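Local coordinates for protein macrophage migration inhibitory factor (Oncomelania hupensis, PDB 6LR3) that is a homotrimeric member of the macrophage migration inhibitory factor family, named after cytokines that restrain macrophage movement and built on a compact alpha/beta fold, at residues B[3-9]-B[57-63]; B[19-24]-B[38-42]; B[30-34]-B[62-68]; B[53-58]-B[88-94]; B[76-81]-B[95-99]. All coordinates share one frame. Residues are numbered along the deposited sequence.

How the contacts relate
Four of the five contacts build on one mixed sheet. Contact 1 is its central antiparallel pair; contact 2 sets helix 19-31 on the flanking strand 39-43, and contact 5 sets helix 70-88 on strand 95-101, their centres about 14 Å apart on opposite sides of the chain's centre. Backbone bonds tie the three together, Ile4 N to Phe39 O at 2.8 Å and Val62 N to Arg98 O at 2.9 Å. Contacts 3 and 4 close the two ends of strand 58-64, about 25 Å apart between centres; Lys33 of contact 3 packs on Pro2. A sulfate held by Arg98 of contact 5 lies about 4 Å from the side chain of Glu63, which contacts 1 and 3 share.

Contact 1 of 5, residues B[3-9]-B[57-63]; sequences VITVNTN and CVFATVE
Strands 3-8 and 58-63 run antiparallel, axes 4.6 Å apart at 171°, in register from Val3 opposite Glu63 to Asn7 opposite Phe59. Val3 opens with a hydrogen-bonded pair: its N donates to Glu63 O (2.9 Å) and its O accepts from Glu63 N (2.8 Å). Ile4 (m, m) turns to the other face, resting CD1 on Val62 CG1 at 3.8 Å. Thr5 repeats the pair of hydrogen bonds, N to Thr61 O 2.9 Å and Thr61 N to Thr5 O 2.8 Å. A water lies 2.8 Å from both Val3 O and Thr5 OG1, 2.7 Å from Thr61 OG1 and 2.6 Å from Glu63 OE1. Glu63 OE2 salt-bridges Arg98 of the third subunit. Val6 (t) packs CG1 against Val58 CG1 at 4.0 Å. Asn7 N and ND2 donate to Phe59 O (2.9 and 3.0 Å), Phe59 N returns to Asn7 O (2.9 Å), and Asn7 OD1 is hydrogen-bonded to Arg43. Thr8 OG1 donates to Cys57 O (2.8 Å), and Asn9 OD1, chi1 p, accepts from Cys57 N (2.9 Å). The Ile4 and Val6 face meets both helices, the Val3 face neighbouring subunits: a two-faced central strand pair characteristic of the trimeric MIF fold.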
# COMPACT_ATOMS: atom_id res chain seq x y z
N VAL B 3 4.13 -4.39 9.74
CA VAL B 3 4.44 -4.64 8.31
C VAL B 3 5.46 -3.59 7.89
O VAL B 3 5.14 -2.39 7.95
CB VAL B 3 3.21 -4.65 7.40
CG1 VAL B 3 3.62 -4.90 5.97
CG2 VAL B 3 2.15 -5.62 7.86
N ILE B 4 6.61 -4.02 7.41
CA ILE B 4 7.59 -3.14 6.76
C ILE B 4 7.50 -3.39 5.27
O ILE B 4 7.77 -4.51 4.85
CB ILE B 4 9.03 -3.42 7.25
CG1 ILE B 4 9.14 -3.66 8.76
CG2 ILE B 4 9.94 -2.26 6.78
CD1 ILE B 4 8.54 -2.57 9.61
N THR B 5 7.15 -2.38 4.51
CA THR B 5 7.04 -2.45 3.04
C THR B 5 8.16 -1.61 2.46
O THR B 5 8.29 -0.45 2.84
CB THR B 5 5.66 -2.00 2.57
OG1 THR B 5 4.68 -2.78 3.27
CG2 THR B 5 5.52 -2.15 1.07
N VAL B 6 8.97 -2.20 1.61
CA VAL B 6 10.11 -1.50 0.97
C VAL B 6 9.84 -1.46 -0.53
O VAL B 6 9.82 -2.52 -1.14
CB VAL B 6 11.44 -2.18 1.30
CG1 VAL B 6 12.59 -1.50 0.61
CG2 VAL B 6 11.67 -2.20 2.81
N ASN B 7 9.61 -0.26 -1.06
CA ASN B 7 9.42 -0.04 -2.51
C ASN B 7 10.73 0.55 -3.04
O ASN B 7 11.07 1.68 -2.68
CB ASN B 7 8.25 0.89 -2.80
CG ASN B 7 6.98 0.40 -2.17
OD1 ASN B 7 6.37 -0.57 -2.67
ND2 ASN B 7 6.58 0.99 -1.04
N THR B 8 11.47 -0.19 -3.84
CA THR B 8 12.76 0.31 -4.37
C THR B 8 12.91 -0.07 -5.83
O THR B 8 12.46 -1.15 -6.22
CB THR B 8 13.93 -0.20 -3.51
OG1 THR B 8 15.11 0.44 -4.02
CG2 THR B 8 14.06 -1.72 -3.55
N ASN B 9 13.57 0.80 -6.58
CA ASN B 9 13.96 0.51 -7.98
C ASN B 9 15.27 -0.26 -8.00
O ASN B 9 15.65 -0.71 -9.08
CB ASN B 9 14.01 1.76 -8.84
CG ASN B 9 14.95 2.81 -8.33
OD1 ASN B 9 15.49 2.68 -7.23
ND2 ASN B 9 15.17 3.84 -9.14
N CYS B 57 16.36 4.73 -5.41
CA CYS B 57 15.52 5.37 -4.39
C CYS B 57 14.76 4.31 -3.61
O CYS B 57 14.67 3.16 -4.04
CB CYS B 57 14.57 6.39 -5.02
SG CYS B 57 13.26 5.66 -6.02
N VAL B 58 14.24 4.71 -2.48
CA VAL B 58 13.37 3.86 -1.61
C VAL B 58 12.24 4.72 -1.08
O VAL B 58 12.50 5.78 -0.53
CB VAL B 58 14.14 3.28 -0.40
CG1 VAL B 58 13.18 2.49 0.48
CG2 VAL B 58 15.34 2.47 -0.82
N PHE B 59 11.03 4.20 -1.19
CA PHE B 59 9.89 4.62 -0.36
C PHE B 59 9.50 3.42 0.46
O PHE B 59 9.12 2.39 -0.11
CB PHE B 59 8.73 5.13 -1.21
CG PHE B 59 7.52 5.42 -0.36
CD1 PHE B 59 7.62 6.32 0.68
CD2 PHE B 59 6.30 4.80 -0.58
CE1 PHE B 59 6.53 6.59 1.50
CE2 PHE B 59 5.21 5.07 0.22
CZ PHE B 59 5.33 5.97 1.27
N ALA B 60 9.59 3.54 1.78
CA ALA B 60 9.25 2.43 2.67
C ALA B 60 8.12 2.86 3.61
O ALA B 60 8.00 4.07 3.87
CB ALA B 60 10.46 1.97 3.44
N THR B 61 7.36 1.90 4.09
CA THR B 61 6.30 2.15 5.08
C THR B 61 6.47 1.18 6.25
O THR B 61 6.88 0.02 6.07
CB THR B 61 4.90 2.11 4.46
OG1 THR B 61 4.60 0.79 4.02
CG2 THR B 61 4.74 3.08 3.31
N VAL B 62 6.10 1.66 7.42
CA VAL B 62 6.11 0.90 8.67
C VAL B 62 4.71 0.97 9.26
O VAL B 62 4.31 2.03 9.66
CB VAL B 62 7.15 1.45 9.65
CG1 VAL B 62 7.11 0.69 10.96
CG2 VAL B 62 8.55 1.43 9.02
N GLU B 63 3.96 -0.12 9.17
CA GLU B 63 2.61 -0.25 9.74
C GLU B 63 2.77 -0.94 11.09
O GLU B 63 3.36 -2.03 11.15
CB GLU B 63 1.69 -1.02 8.81
CG GLU B 63 1.37 -0.27 7.52
CD GLU B 63 0.72 -1.14 6.46
OE1 GLU B 63 1.47 -1.76 5.70
OE2 GLU B 63 -0.55 -1.25 6.45
O HOH W 1 4.04 -1.30 5.56

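Contact 2 of 5, residues B[19-24]-B[38-42]; sequences FQAALT and MFVDL
Helix 19-24 crosses strand 39-42 at 143° with the axes 8.5 Å apart, so the two run roughly antiparallel; Gln20 sits nearest Val40 (CA to CA 6.0 Å) and Thr24 nearest Met38 (6.4 Å). Met38, Val40 and Leu42 direct their CB atoms toward the helix, whereas Phe39 and Asp41 face away.

Van der Waals packing centres on Val40 (chi1 t), at the middle of the contact: its CG1 meets Leu23 CD2 at 3.9 Å and Gln20 CG at 3.7 Å, while its CG2 makes a close contact of 3.2 Å with Thr24 OG1. To the sides of Val40, Phe19 (t) brings the edge of its ring to Leu42, CE2 to CD1 4.0 Å, and Thr24 CG2 touches Met38 CG at 3.8 Å.

Polar contacts are few. Gln20 (m, t) reaches along the strand so that NE2 donates to Val40 O at 3.2 Å; its OE1 bonds Arg54 of the third subunit. Thr24 OG1 donates to Gln20 O within the helix (2.8 Å), and a water donates 2.8 Å bonds to both Thr24 OG1 and Met38 O, bridging helix and strand.

The pair forms the second half of the beta-alpha-beta unit of strand 3-8, helix 19-31 and strand 39-43. Leu23 also covers Ile4 and Val6 of the adjoining strand, Phe19 and Leu23 lean on helix 70-88, and the outer edge of strand 39-43 continues the sheet into the third subunit.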
# COMPACT_ATOMS: atom_id res chain seq x y z
N PHE B 19 18.73 -9.38 3.54
CA PHE B 19 18.17 -8.02 3.75
C PHE B 19 16.85 -8.11 4.52
O PHE B 19 16.72 -7.46 5.56
CB PHE B 19 17.98 -7.29 2.42
CG PHE B 19 17.30 -5.96 2.57
CD1 PHE B 19 17.86 -4.91 3.27
CD2 PHE B 19 16.05 -5.79 2.06
CE1 PHE B 19 17.22 -3.69 3.37
CE2 PHE B 19 15.45 -4.54 2.03
CZ PHE B 19 16.01 -3.51 2.74
N GLN B 20 15.89 -8.90 4.05
CA GLN B 20 14.57 -8.95 4.74
C GLN B 20 14.72 -9.53 6.15
O GLN B 20 14.05 -9.02 7.06
CB GLN B 20 13.56 -9.76 3.95
CG GLN B 20 12.99 -9.01 2.77
CD GLN B 20 12.39 -9.99 1.79
OE1 GLN B 20 13.17 -10.69 1.10
NE2 GLN B 20 11.06 -10.08 1.77
N ALA B 21 15.54 -10.55 6.35
CA ALA B 21 15.84 -11.13 7.68
C ALA B 21 16.45 -10.06 8.58
O ALA B 21 16.06 -9.96 9.75
CB ALA B 21 16.77 -12.32 7.53
N ALA B 22 17.39 -9.28 8.06
CA ALA B 22 18.10 -8.26 8.86
C ALA B 22 17.11 -7.18 9.25
O ALA B 22 17.12 -6.74 10.42
CB ALA B 22 19.29 -7.69 8.11
N LEU B 23 16.27 -6.76 8.31
CA LEU B 23 15.26 -5.72 8.57
C LEU B 23 14.25 -6.24 9.56
O LEU B 23 13.88 -5.49 10.46
CB LEU B 23 14.65 -5.30 7.22
CG LEU B 23 13.71 -4.12 7.25
CD1 LEU B 23 14.36 -2.94 7.93
CD2 LEU B 23 13.32 -3.77 5.83
N THR B 24 13.83 -7.51 9.42
CA THR B 24 12.91 -8.16 10.37
C THR B 24 13.49 -8.03 11.77
O THR B 24 12.79 -7.59 12.67
CB THR B 24 12.68 -9.64 10.03
OG1 THR B 24 11.99 -9.72 8.78
CG2 THR B 24 11.86 -10.32 11.08
N MET B 38 5.94 -9.98 12.46
CA MET B 38 6.67 -8.98 11.65
C MET B 38 6.69 -9.44 10.19
O MET B 38 7.29 -10.48 9.88
CB MET B 38 8.11 -8.82 12.15
CG MET B 38 8.95 -7.84 11.33
SD MET B 38 8.37 -6.12 11.48
CE MET B 38 8.54 -5.97 13.25
N PHE B 39 6.07 -8.68 9.30
CA PHE B 39 6.18 -8.90 7.86
C PHE B 39 7.18 -7.93 7.28
O PHE B 39 7.22 -6.74 7.68
CB PHE B 39 4.85 -8.65 7.16
CG PHE B 39 3.71 -9.56 7.51
CD1 PHE B 39 2.95 -9.33 8.63
CD2 PHE B 39 3.33 -10.57 6.65
CE1 PHE B 39 1.83 -10.11 8.91
CE2 PHE B 39 2.23 -11.35 6.92
CZ PHE B 39 1.47 -11.11 8.04
N VAL B 40 7.94 -8.40 6.30
CA VAL B 40 8.75 -7.51 5.43
C VAL B 40 8.39 -7.87 4.00
O VAL B 40 8.66 -8.99 3.57
CB VAL B 40 10.26 -7.60 5.69
CG1 VAL B 40 10.98 -6.64 4.76
CG2 VAL B 40 10.60 -7.30 7.13
N ASP B 41 7.75 -6.91 3.34
CA ASP B 41 7.25 -7.02 1.96
C ASP B 41 8.20 -6.20 1.10
O ASP B 41 8.15 -4.96 1.15
CB ASP B 41 5.79 -6.58 1.93
CG ASP B 41 5.11 -6.74 0.59
OD1 ASP B 41 5.80 -7.11 -0.35
OD2 ASP B 41 3.89 -6.44 0.55
N LEU B 42 9.10 -6.87 0.40
CA LEU B 42 10.13 -6.21 -0.44
C LEU B 42 9.65 -6.15 -1.88
O LEU B 42 9.47 -7.18 -2.50
CB LEU B 42 11.44 -6.98 -0.33
CG LEU B 42 12.57 -6.47 -1.22
CD1 LEU B 42 12.89 -5.02 -0.97
CD2 LEU B 42 13.79 -7.34 -1.04
O HOH W 2 9.67 -11.18 8.52

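Contact 3 of 5, residues B[30-34]-B[62-68]; sequences ALQKP and VECIGRL
Leu31 is the chief bump here; the end of the strand (Val62, Cys64) and the turn after it (Arg67, Leu68) supply the hollow. With rotamer m, t, Leu31 sinks its CD2 between Cys64 SG (4.0 Å), Arg67 CB (3.9 Å) and Leu68 CD2 (3.9 Å), and its CD1 reaches Val62 CG1 at 4.2 Å. Helix 19-31 ends at this point: Gln32 takes positive phi (48/56) and turns the chain away, leaving the carbonyls of Leu31 and Gln32 open to one side.

Arg67, itself at positive phi (75/-24), fills that side. Arg67 CA lies 6.0 Å from Leu31 CA, and the edge of the guanidinium meets the helix end, Arg67 NE donating to Leu31 O at 2.7 Å and NH2 to Gln32 O at 2.9 Å. Lys33 forms a lid: chi1 and chi2 are m, chi3 and chi4 t, so that its CE lies over one face of the guanidinium, 3.8 Å from Arg67 CZ and 3.8 Å from Cys64 SG. Lys33 NZ then donates a weak bond to Ile65 O (2.9 Å). Lys33 NZ stands only 4.0 Å from Arg67 NH2, a like charge, but has a salt bridge to Glu119.

Leu31 and Lys33 also pack on Pro2, the first modelled residue, so the contact probably borders the N-terminal proline pocket, as in other MIF family members.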
# COMPACT_ATOMS: atom_id res chain seq x y z
N ALA B 30 13.39 -2.75 17.41
CA ALA B 30 13.01 -1.33 17.48
C ALA B 30 11.56 -1.18 17.94
O ALA B 30 11.30 -0.31 18.75
CB ALA B 30 13.27 -0.64 16.16
N LEU B 31 10.64 -1.97 17.40
CA LEU B 31 9.19 -1.83 17.68
C LEU B 31 8.79 -2.62 18.92
O LEU B 31 7.67 -2.45 19.36
CB LEU B 31 8.39 -2.30 16.47
CG LEU B 31 8.55 -1.39 15.25
CD1 LEU B 31 7.92 -2.01 14.01
CD2 LEU B 31 7.93 -0.03 15.48
N GLN B 32 9.69 -3.48 19.45
CA GLN B 32 9.37 -4.36 20.60
C GLN B 32 8.04 -5.05 20.35
O GLN B 32 7.11 -5.00 21.21
CB GLN B 32 9.33 -3.53 21.89
CG GLN B 32 10.67 -2.91 22.23
CD GLN B 32 11.55 -3.92 22.88
OE1 GLN B 32 11.32 -4.26 24.06
NE2 GLN B 32 12.55 -4.41 22.11
N LYS B 33 7.96 -5.74 19.22
CA LYS B 33 6.80 -6.58 18.84
C LYS B 33 7.31 -7.99 18.63
O LYS B 33 8.50 -8.18 18.31
CB LYS B 33 6.17 -6.02 17.55
CG LYS B 33 5.43 -4.71 17.74
CD LYS B 33 4.10 -4.94 18.44
CE LYS B 33 3.33 -3.66 18.50
NZ LYS B 33 2.03 -3.89 19.15
N PRO B 34 6.45 -9.01 18.75
CA PRO B 34 6.87 -10.39 18.53
C PRO B 34 7.36 -10.51 17.08
O PRO B 34 6.67 -10.07 16.17
CB PRO B 34 5.63 -11.23 18.79
CG PRO B 34 4.77 -10.34 19.67
CD PRO B 34 5.04 -8.93 19.17
N VAL B 62 6.10 1.66 7.42
CA VAL B 62 6.11 0.90 8.67
C VAL B 62 4.71 0.97 9.26
O VAL B 62 4.31 2.03 9.66
CB VAL B 62 7.15 1.45 9.65
CG1 VAL B 62 7.11 0.69 10.96
CG2 VAL B 62 8.55 1.43 9.02
N GLU B 63 3.96 -0.12 9.17
CA GLU B 63 2.61 -0.25 9.74
C GLU B 63 2.77 -0.94 11.09
O GLU B 63 3.36 -2.03 11.15
CB GLU B 63 1.69 -1.02 8.81
CG GLU B 63 1.37 -0.27 7.52
CD GLU B 63 0.72 -1.14 6.46
OE1 GLU B 63 1.47 -1.76 5.70
OE2 GLU B 63 -0.55 -1.25 6.45
N CYS B 64 2.28 -0.33 12.15
CA CYS B 64 2.43 -0.89 13.51
C CYS B 64 1.27 -0.46 14.39
O CYS B 64 0.83 0.68 14.28
CB CYS B 64 3.76 -0.45 14.12
SG CYS B 64 4.19 -1.37 15.62
N ILE B 65 0.79 -1.38 15.21
CA ILE B 65 -0.17 -1.09 16.29
C ILE B 65 0.66 -0.55 17.46
O ILE B 65 1.52 -1.29 17.97
CB ILE B 65 -0.96 -2.34 16.68
CG1 ILE B 65 -1.71 -2.93 15.48
CG2 ILE B 65 -1.94 -2.00 17.83
CD1 ILE B 65 -2.25 -4.34 15.75
N GLY B 66 0.43 0.70 17.85
CA GLY B 66 1.25 1.41 18.85
C GLY B 66 2.66 1.68 18.36
O GLY B 66 2.92 1.53 17.17
N ARG B 67 3.54 2.07 19.28
CA ARG B 67 5.01 2.17 19.11
C ARG B 67 5.44 3.37 18.28
O ARG B 67 6.60 3.75 18.42
CB ARG B 67 5.59 0.90 18.47
CG ARG B 67 5.21 -0.37 19.21
CD ARG B 67 5.81 -0.36 20.62
NE ARG B 67 5.75 -1.73 21.07
CZ ARG B 67 4.72 -2.28 21.70
NH1 ARG B 67 3.66 -1.57 22.02
NH2 ARG B 67 4.75 -3.57 22.00
N LEU B 68 4.60 3.92 17.41
CA LEU B 68 4.99 5.01 16.49
C LEU B 68 4.70 6.36 17.13
O LEU B 68 3.55 6.64 17.53
CB LEU B 68 4.24 4.85 15.18
CG LEU B 68 4.41 3.49 14.53
CD1 LEU B 68 3.67 3.47 13.18
CD2 LEU B 68 5.87 3.14 14.34

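Contact 4 of 5, residues B[53-58]-B[88-94]; sequences DRNPCV and LNVRRER. Unlike the reference sequence in segment 88-94: Asn89 (reference Lys), Val90 (reference Ile).
An Asx turn meets an arginine in this inter-loop junction, which joins the connection before strand 58-64 to the one before strand 95-101. Asp53 OD1 accepts from Asn55 N at 3.0 Å, closing the turn, and the same oxygen forms a salt bridge with Arg94 NH2 at 2.9 Å. Arg94, folded by three m torsions, places its guanidinium among the carbonyls of the first loop: NH2 donates to Asn55 O at 2.8 Å and weakly to Asp53 O at 3.3 Å, and NE donates to Pro56 O at 3.1 Å. Its NH1 reaches Met50 O, so one side chain holds several points of the loop. Asn55 CB lies over a face of the guanidinium, 3.8 Å from NH2.

The backbones also meet. Val58 N donates to Arg94 O at 2.9 Å, and the CA of Cys57 comes within 3.2 Å of that oxygen. One water donates to Pro56 O (2.8 Å) and accepts from Arg91 N (3.0 Å).

Farther along is an apolar patch. Val90 CG2 touches Pro56 CB (3.8 Å) and Val58 CG2 (3.9 Å), and Val58 CG2 lies 3.6 Å from Leu88 CD1. Asn89, with positive phi (55/43), turns the chain out of helix 70-88 just before Val90.

The junction thus sits where strands 58-64 and 95-101 begin side by side. Val58 goes on to bond Val96 and packs on Phe84 of helix 70-88, while Cys57 meets Phe39 of the second subunit.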
# COMPACT_ATOMS: atom_id res chain seq x y z
N ASP B 53 13.53 11.13 -11.81
CA ASP B 53 14.67 10.35 -12.36
C ASP B 53 14.73 8.97 -11.70
O ASP B 53 14.06 8.72 -10.67
CB ASP B 53 15.97 11.14 -12.27
CG ASP B 53 16.50 11.23 -10.86
OD1 ASP B 53 16.65 10.16 -10.25
OD2 ASP B 53 16.76 12.36 -10.41
N ARG B 54 15.52 8.10 -12.31
CA ARG B 54 15.52 6.67 -11.98
C ARG B 54 16.80 6.31 -11.24
O ARG B 54 17.11 5.11 -11.18
CB ARG B 54 15.26 5.87 -13.25
CG ARG B 54 13.91 6.18 -13.88
CD ARG B 54 13.62 5.21 -14.96
NE ARG B 54 12.32 5.38 -15.59
CZ ARG B 54 11.17 4.93 -15.10
NH1 ARG B 54 11.14 4.34 -13.93
NH2 ARG B 54 10.06 5.09 -15.78
N ASN B 55 17.48 7.27 -10.64
CA ASN B 55 18.58 6.94 -9.71
C ASN B 55 17.98 6.12 -8.57
O ASN B 55 16.77 6.20 -8.30
CB ASN B 55 19.29 8.19 -9.20
CG ASN B 55 20.05 8.87 -10.31
OD1 ASN B 55 20.57 8.22 -11.22
ND2 ASN B 55 20.06 10.19 -10.28
N PRO B 56 18.78 5.30 -7.89
CA PRO B 56 18.27 4.42 -6.85
C PRO B 56 17.50 5.25 -5.82
O PRO B 56 17.93 6.35 -5.45
CB PRO B 56 19.54 3.80 -6.24
CG PRO B 56 20.47 3.76 -7.43
CD PRO B 56 20.21 5.07 -8.14
N CYS B 57 16.36 4.73 -5.41
CA CYS B 57 15.52 5.37 -4.39
C CYS B 57 14.76 4.31 -3.61
O CYS B 57 14.67 3.16 -4.04
CB CYS B 57 14.57 6.39 -5.02
SG CYS B 57 13.26 5.66 -6.02
N VAL B 58 14.24 4.71 -2.48
CA VAL B 58 13.37 3.86 -1.61
C VAL B 58 12.24 4.72 -1.08
O VAL B 58 12.50 5.78 -0.53
CB VAL B 58 14.14 3.28 -0.40
CG1 VAL B 58 13.18 2.49 0.48
CG2 VAL B 58 15.34 2.47 -0.82
N LEU B 88 21.20 -1.51 -0.09
CA LEU B 88 20.63 -1.12 -1.40
C LEU B 88 21.53 -0.14 -2.13
O LEU B 88 21.23 0.14 -3.29
CB LEU B 88 19.23 -0.54 -1.21
CG LEU B 88 18.26 -1.39 -0.37
CD1 LEU B 88 16.92 -0.76 -0.26
CD2 LEU B 88 18.14 -2.78 -0.94
N ASN B 89 22.54 0.41 -1.48
CA ASN B 89 23.43 1.45 -2.05
C ASN B 89 22.57 2.61 -2.54
O ASN B 89 22.81 3.14 -3.63
CB ASN B 89 24.29 0.86 -3.16
CG ASN B 89 25.28 -0.12 -2.58
OD1 ASN B 89 26.09 0.27 -1.73
ND2 ASN B 89 25.29 -1.34 -3.06
N VAL B 90 21.58 2.99 -1.74
CA VAL B 90 20.75 4.18 -2.01
C VAL B 90 21.31 5.30 -1.14
O VAL B 90 21.67 5.04 0.03
CB VAL B 90 19.28 3.87 -1.72
CG1 VAL B 90 18.39 5.06 -1.90
CG2 VAL B 90 18.78 2.79 -2.67
N ARG B 91 21.38 6.51 -1.69
CA ARG B 91 21.81 7.68 -0.89
C ARG B 91 20.73 8.03 0.12
O ARG B 91 19.50 7.84 -0.18
CB ARG B 91 22.07 8.83 -1.83
CG ARG B 91 23.33 8.61 -2.67
CD ARG B 91 23.45 9.43 -3.94
NE ARG B 91 22.62 10.60 -4.08
CZ ARG B 91 21.70 10.79 -5.02
NH1 ARG B 91 21.46 9.87 -5.95
NH2 ARG B 91 21.01 11.91 -4.99
N ARG B 92 21.12 8.57 1.26
CA ARG B 92 20.16 8.98 2.30
C ARG B 92 19.15 9.97 1.71
O ARG B 92 17.96 9.90 2.10
CB ARG B 92 20.86 9.58 3.52
CG ARG B 92 20.02 9.56 4.76
CD ARG B 92 20.73 10.16 5.96
NE ARG B 92 21.91 9.38 6.32
CZ ARG B 92 21.92 8.32 7.11
NH1 ARG B 92 20.82 7.84 7.65
NH2 ARG B 92 23.07 7.71 7.35
N GLU B 93 19.56 10.83 0.78
CA GLU B 93 18.65 11.84 0.20
C GLU B 93 17.75 11.23 -0.87
O GLU B 93 17.04 12.00 -1.55
CB GLU B 93 19.45 13.04 -0.34
CG GLU B 93 20.34 12.68 -1.51
CD GLU B 93 21.79 12.35 -1.15
OE1 GLU B 93 22.08 11.85 -0.01
OE2 GLU B 93 22.64 12.56 -2.04
N ARG B 94 17.75 9.90 -1.03
CA ARG B 94 16.84 9.20 -1.96
C ARG B 94 15.94 8.24 -1.17
O ARG B 94 15.40 7.28 -1.77
CB ARG B 94 17.63 8.50 -3.05
CG ARG B 94 18.36 9.46 -3.97
CD ARG B 94 17.44 10.16 -4.93
NE ARG B 94 16.96 9.24 -5.96
CZ ARG B 94 16.18 9.61 -6.97
NH1 ARG B 94 15.79 10.86 -7.07
NH2 ARG B 94 15.77 8.73 -7.85
O HOH W 3 20.51 6.83 -4.52

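Contact 5 of 5, residues B[76-81]-B[95-99]; sequences MARDME and IVIRF. With SO4 (sulfate ion), chain M.
Helix 76-81 lies across strand 95-99 at 139°, axes 9.5 Å apart; Ala77 is nearest Ile97 (CA to CA 6.6 Å) and Glu81 nearest Ile95 (6.8 Å). Ile95, Ile97 and Phe99 point CB toward the helix. Ile97 (m, t) drives CD1 into the helix surface, 3.7 Å from both Met80 CB and Ala77 O. Phe99 (chi1 m, chi2 -89°) sets its ring against the turn at Met76 and Ala77, CZ 3.9 Å from Ala77 CB and CE1 4.0 Å from Met76 CB. Met80 (m, t, p) adds an oblique Met-aromatic contact, its SD 5.4 Å from the centroid of the Phe99 ring. Glu81 (m, t) lays CG on Ile95 CG2 at 3.9 Å; a water donates to Glu81 OE2 (2.6 Å) and Ile95 O (3.0 Å), while Gly111 of the second subunit bonds OE2 and Arg92 bonds OE1. Arg98 NH1, out of reach of the helix, forms a salt bridge with Glu63 of the second subunit and donates to O1 of a sulfate, probably from the crystallisation liquor, at 2.7 Å, shared with Arg98 of both other subunits. With no direct hydrogen bond between helix and strand, this half of a beta-alpha-beta unit is joined by apolar packing, its charged ends turned to partners outside the pair.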
# COMPACT_ATOMS: atom_id res chain seq x y z
N MET B 76 14.03 5.19 14.24
CA MET B 76 13.83 4.04 13.35
C MET B 76 14.14 4.48 11.93
O MET B 76 14.75 3.70 11.23
CB MET B 76 12.41 3.50 13.45
CG MET B 76 12.25 2.74 14.73
SD MET B 76 10.61 1.99 14.86
CE MET B 76 9.51 3.36 15.09
N ALA B 77 13.73 5.67 11.52
CA ALA B 77 14.02 6.16 10.16
C ALA B 77 15.54 6.14 9.94
O ALA B 77 15.98 5.66 8.91
CB ALA B 77 13.43 7.52 9.95
N ARG B 78 16.32 6.67 10.87
CA ARG B 78 17.79 6.77 10.72
C ARG B 78 18.36 5.35 10.63
O ARG B 78 19.25 5.12 9.78
CB ARG B 78 18.41 7.63 11.83
CG ARG B 78 18.01 9.10 11.76
CD ARG B 78 18.88 9.99 12.67
NE ARG B 78 20.17 9.97 11.99
CZ ARG B 78 20.60 10.84 11.06
NH1 ARG B 78 19.91 11.94 10.80
NH2 ARG B 78 21.74 10.61 10.40
N ASP B 79 17.89 4.43 11.46
CA ASP B 79 18.38 3.03 11.46
C ASP B 79 17.99 2.35 10.15
O ASP B 79 18.83 1.64 9.60
CB ASP B 79 17.85 2.28 12.67
CG ASP B 79 18.58 2.64 13.96
OD1 ASP B 79 19.65 3.29 13.88
OD2 ASP B 79 18.05 2.30 15.00
N MET B 80 16.76 2.55 9.69
CA MET B 80 16.32 1.98 8.38
C MET B 80 17.15 2.60 7.26
O MET B 80 17.62 1.86 6.40
CB MET B 80 14.82 2.24 8.17
CG MET B 80 14.00 1.41 9.08
SD MET B 80 12.21 1.84 8.99
CE MET B 80 11.85 1.29 7.33
N GLU B 81 17.32 3.92 7.25
CA GLU B 81 18.15 4.58 6.22
C GLU B 81 19.52 3.92 6.21
O GLU B 81 20.02 3.60 5.13
CB GLU B 81 18.29 6.06 6.50
CG GLU B 81 17.04 6.85 6.15
CD GLU B 81 17.17 8.30 6.63
OE1 GLU B 81 18.14 8.59 7.38
OE2 GLU B 81 16.32 9.11 6.21
N ILE B 95 15.79 8.48 0.13
CA ILE B 95 14.97 7.59 1.01
C ILE B 95 13.88 8.41 1.69
O ILE B 95 14.20 9.38 2.36
CB ILE B 95 15.84 6.87 2.06
CG1 ILE B 95 16.96 6.08 1.40
CG2 ILE B 95 14.99 6.00 2.96
CD1 ILE B 95 18.04 5.62 2.36
N VAL B 96 12.65 7.92 1.59
CA VAL B 96 11.50 8.46 2.33
C VAL B 96 10.82 7.28 3.02
O VAL B 96 10.65 6.23 2.41
CB VAL B 96 10.54 9.22 1.42
CG1 VAL B 96 9.22 9.53 2.10
CG2 VAL B 96 11.19 10.49 0.91
N ILE B 97 10.46 7.44 4.27
CA ILE B 97 9.79 6.39 5.08
C ILE B 97 8.54 6.99 5.72
O ILE B 97 8.63 8.03 6.34
CB ILE B 97 10.73 5.79 6.14
CG1 ILE B 97 12.06 5.31 5.54
CG2 ILE B 97 10.00 4.69 6.89
CD1 ILE B 97 13.16 5.09 6.55
N ARG B 98 7.41 6.32 5.55
CA ARG B 98 6.15 6.73 6.20
C ARG B 98 5.85 5.72 7.31
O ARG B 98 5.87 4.51 7.09
CB ARG B 98 5.02 6.78 5.19
CG ARG B 98 3.68 7.12 5.80
CD ARG B 98 2.61 7.20 4.74
NE ARG B 98 1.35 7.19 5.44
CZ ARG B 98 0.25 6.59 5.06
NH1 ARG B 98 0.16 6.00 3.88
NH2 ARG B 98 -0.79 6.57 5.89
N PHE B 99 5.55 6.27 8.48
CA PHE B 99 5.15 5.51 9.68
C PHE B 99 3.62 5.58 9.77
O PHE B 99 3.06 6.66 9.74
CB PHE B 99 5.89 6.08 10.88
CG PHE B 99 7.38 5.91 10.76
CD1 PHE B 99 7.98 4.76 11.22
CD2 PHE B 99 8.16 6.85 10.11
CE1 PHE B 99 9.36 4.57 11.08
CE2 PHE B 99 9.53 6.66 9.97
CZ PHE B 99 10.12 5.52 10.45
S SO4 M . -2.56 3.49 4.20
O1 SO4 M . -1.78 4.28 3.27
O2 SO4 M . -3.52 2.69 3.45
O3 SO4 M . -3.22 4.32 5.10
O4 SO4 M . -1.67 2.60 4.87
O HOH W 4 13.91 8.64 5.22